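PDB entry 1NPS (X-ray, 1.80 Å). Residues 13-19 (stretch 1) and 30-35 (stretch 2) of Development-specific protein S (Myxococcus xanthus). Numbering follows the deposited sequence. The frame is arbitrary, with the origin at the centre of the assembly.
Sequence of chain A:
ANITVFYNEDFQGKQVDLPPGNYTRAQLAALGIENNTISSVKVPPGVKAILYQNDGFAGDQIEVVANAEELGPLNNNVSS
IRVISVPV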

# COMPACT_ATOMS: atom_id res chain seq x y z
N GLY A 13 -6.68 0.54 -13.10
CA GLY A 13 -7.39 -0.57 -12.49
C GLY A 13 -8.06 -0.32 -11.15
O GLY A 13 -8.17 0.81 -10.69
N LYS A 14 -8.53 -1.40 -10.54
CA LYS A 14 -9.21 -1.40 -9.25
C LYS A 14 -8.42 -0.58 -8.22
O LYS A 14 -7.21 -0.75 -8.09
CB LYS A 14 -9.37 -2.84 -8.76
CG LYS A 14 -10.09 -3.00 -7.45
CD LYS A 14 -10.27 -4.48 -7.14
CE LYS A 14 -10.94 -5.21 -8.32
NZ LYS A 14 -11.07 -6.69 -8.13
N GLN A 15 -9.13 0.27 -7.49
CA GLN A 15 -8.52 1.13 -6.49
C GLN A 15 -9.27 1.16 -5.17
O GLN A 15 -10.49 0.99 -5.14
CB GLN A 15 -8.39 2.55 -7.06
CG GLN A 15 -9.68 3.18 -7.50
CD GLN A 15 -9.46 4.53 -8.13
OE1 GLN A 15 -9.36 4.67 -9.35
NE2 GLN A 15 -9.37 5.55 -7.29
N VAL A 16 -8.53 1.35 -4.07
CA VAL A 16 -9.09 1.38 -2.71
C VAL A 16 -8.30 2.34 -1.82
O VAL A 16 -7.07 2.29 -1.80
CB VAL A 16 -9.02 -0.05 -2.02
CG1 VAL A 16 -9.42 0.03 -0.56
CG2 VAL A 16 -9.90 -1.06 -2.75
N ASP A 17 -9.00 3.17 -1.05
CA ASP A 17 -8.36 4.12 -0.14
C ASP A 17 -8.06 3.49 1.22
O ASP A 17 -8.84 2.68 1.71
CB ASP A 17 -9.26 5.33 0.11
CG ASP A 17 -9.38 6.22 -1.10
OD1 ASP A 17 -8.48 6.20 -1.95
OD2 ASP A 17 -10.39 6.95 -1.19
N LEU A 18 -6.92 3.83 1.81
CA LEU A 18 -6.55 3.32 3.13
C LEU A 18 -6.16 4.44 4.08
O LEU A 18 -5.14 5.10 3.86
CB LEU A 18 -5.36 2.36 3.05
CG LEU A 18 -5.57 1.04 2.30
CD1 LEU A 18 -4.25 0.28 2.26
CD2 LEU A 18 -6.66 0.25 3.01
N PRO A 19 -6.98 4.71 5.11
CA PRO A 19 -6.60 5.79 6.02
C PRO A 19 -5.47 5.24 6.91
O PRO A 19 -5.05 4.10 6.75
CB PRO A 19 -7.90 6.04 6.80
CG PRO A 19 -8.54 4.73 6.83
CD PRO A 19 -8.32 4.19 5.44
N ALA A 30 -10.46 -7.96 3.74
CA ALA A 30 -11.78 -7.52 4.18
C ALA A 30 -12.15 -6.17 3.55
O ALA A 30 -13.32 -5.83 3.42
CB ALA A 30 -11.85 -7.45 5.70
N LEU A 31 -11.13 -5.43 3.10
CA LEU A 31 -11.34 -4.12 2.50
C LEU A 31 -11.32 -4.20 0.97
O LEU A 31 -11.32 -3.19 0.29
CB LEU A 31 -10.28 -3.14 3.01
CG LEU A 31 -10.18 -3.03 4.54
CD1 LEU A 31 -9.10 -2.06 4.94
CD2 LEU A 31 -11.52 -2.59 5.12
N GLY A 32 -11.34 -5.42 0.46
CA GLY A 32 -11.34 -5.63 -0.98
C GLY A 32 -10.00 -5.57 -1.69
O GLY A 32 -9.95 -5.35 -2.91
N ILE A 33 -8.91 -5.71 -0.94
CA ILE A 33 -7.56 -5.67 -1.50
C ILE A 33 -6.96 -7.06 -1.42
O ILE A 33 -6.52 -7.48 -0.36
CB ILE A 33 -6.66 -4.69 -0.71
CG1 ILE A 33 -7.18 -3.26 -0.86
CG2 ILE A 33 -5.19 -4.82 -1.18
CD1 ILE A 33 -6.39 -2.24 -0.08
N GLU A 34 -6.98 -7.77 -2.54
CA GLU A 34 -6.44 -9.12 -2.60
C GLU A 34 -4.94 -9.16 -2.37
O GLU A 34 -4.21 -8.22 -2.72
CB GLU A 34 -6.77 -9.77 -3.94
CG GLU A 34 -8.25 -9.91 -4.21
CD GLU A 34 -8.55 -10.01 -5.68
OE1 GLU A 34 -8.24 -11.07 -6.28
OE2 GLU A 34 -9.09 -9.04 -6.25
N ASN A 35 -4.47 -10.27 -1.82
CA ASN A 35 -3.05 -10.43 -1.53
C ASN A 35 -2.20 -10.33 -2.80
O ASN A 35 -2.59 -10.81 -3.88
CB ASN A 35 -2.84 -11.78 -0.87
CG ASN A 35 -1.41 -11.99 -0.46
OD1 ASN A 35 -0.87 -11.21 0.33
ND2 ASN A 35 -0.80 -13.04 -0.99

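What does K14 contribute at the start of the contact? Its CA-to-CB bond points toward stretch 2, and the long side chain carries NZ to 3.6 Å from E34 OE2, a long salt bridge. The CA-to-CB bond of E34 points sideways, but the end of its side chain comes nearer. Both residues are exposed, which suits charged groups, and the lysine's aliphatic part lies beside G32, with CD 4.3 Å from G32 O.

What does V16 add? The strand alternates, so Q15 and D17 point away while V16 points toward stretch 2, which covers 58 Å² of it, the largest area of any residue here. Its chi1 is t, and V16 CG1 reaches both I33 CD1 and L31 O, each at 3.8 Å. V16 and I33 have the nearest CA atoms across the stretches, 7.3 Å apart, and the apolar, branched valine makes its contacts there with its methyl groups. G32 lies near CG2; its positive phi suits glycine, since a CB would be jammed against the preceding carbonyl.

How does L18 join in from a sideways start? Its m,t side chain brings CD2 to 3.9 Å from L31 CD1 and 4.0 Å from I33 CD1. L18 and I33 are buried, a fitting place for apolar side chains.

What, then, holds the stretches together? No hydrogen bond crosses between them; apolar packing and one long salt bridge accompany 275 Å² of buried surface, both sides summed.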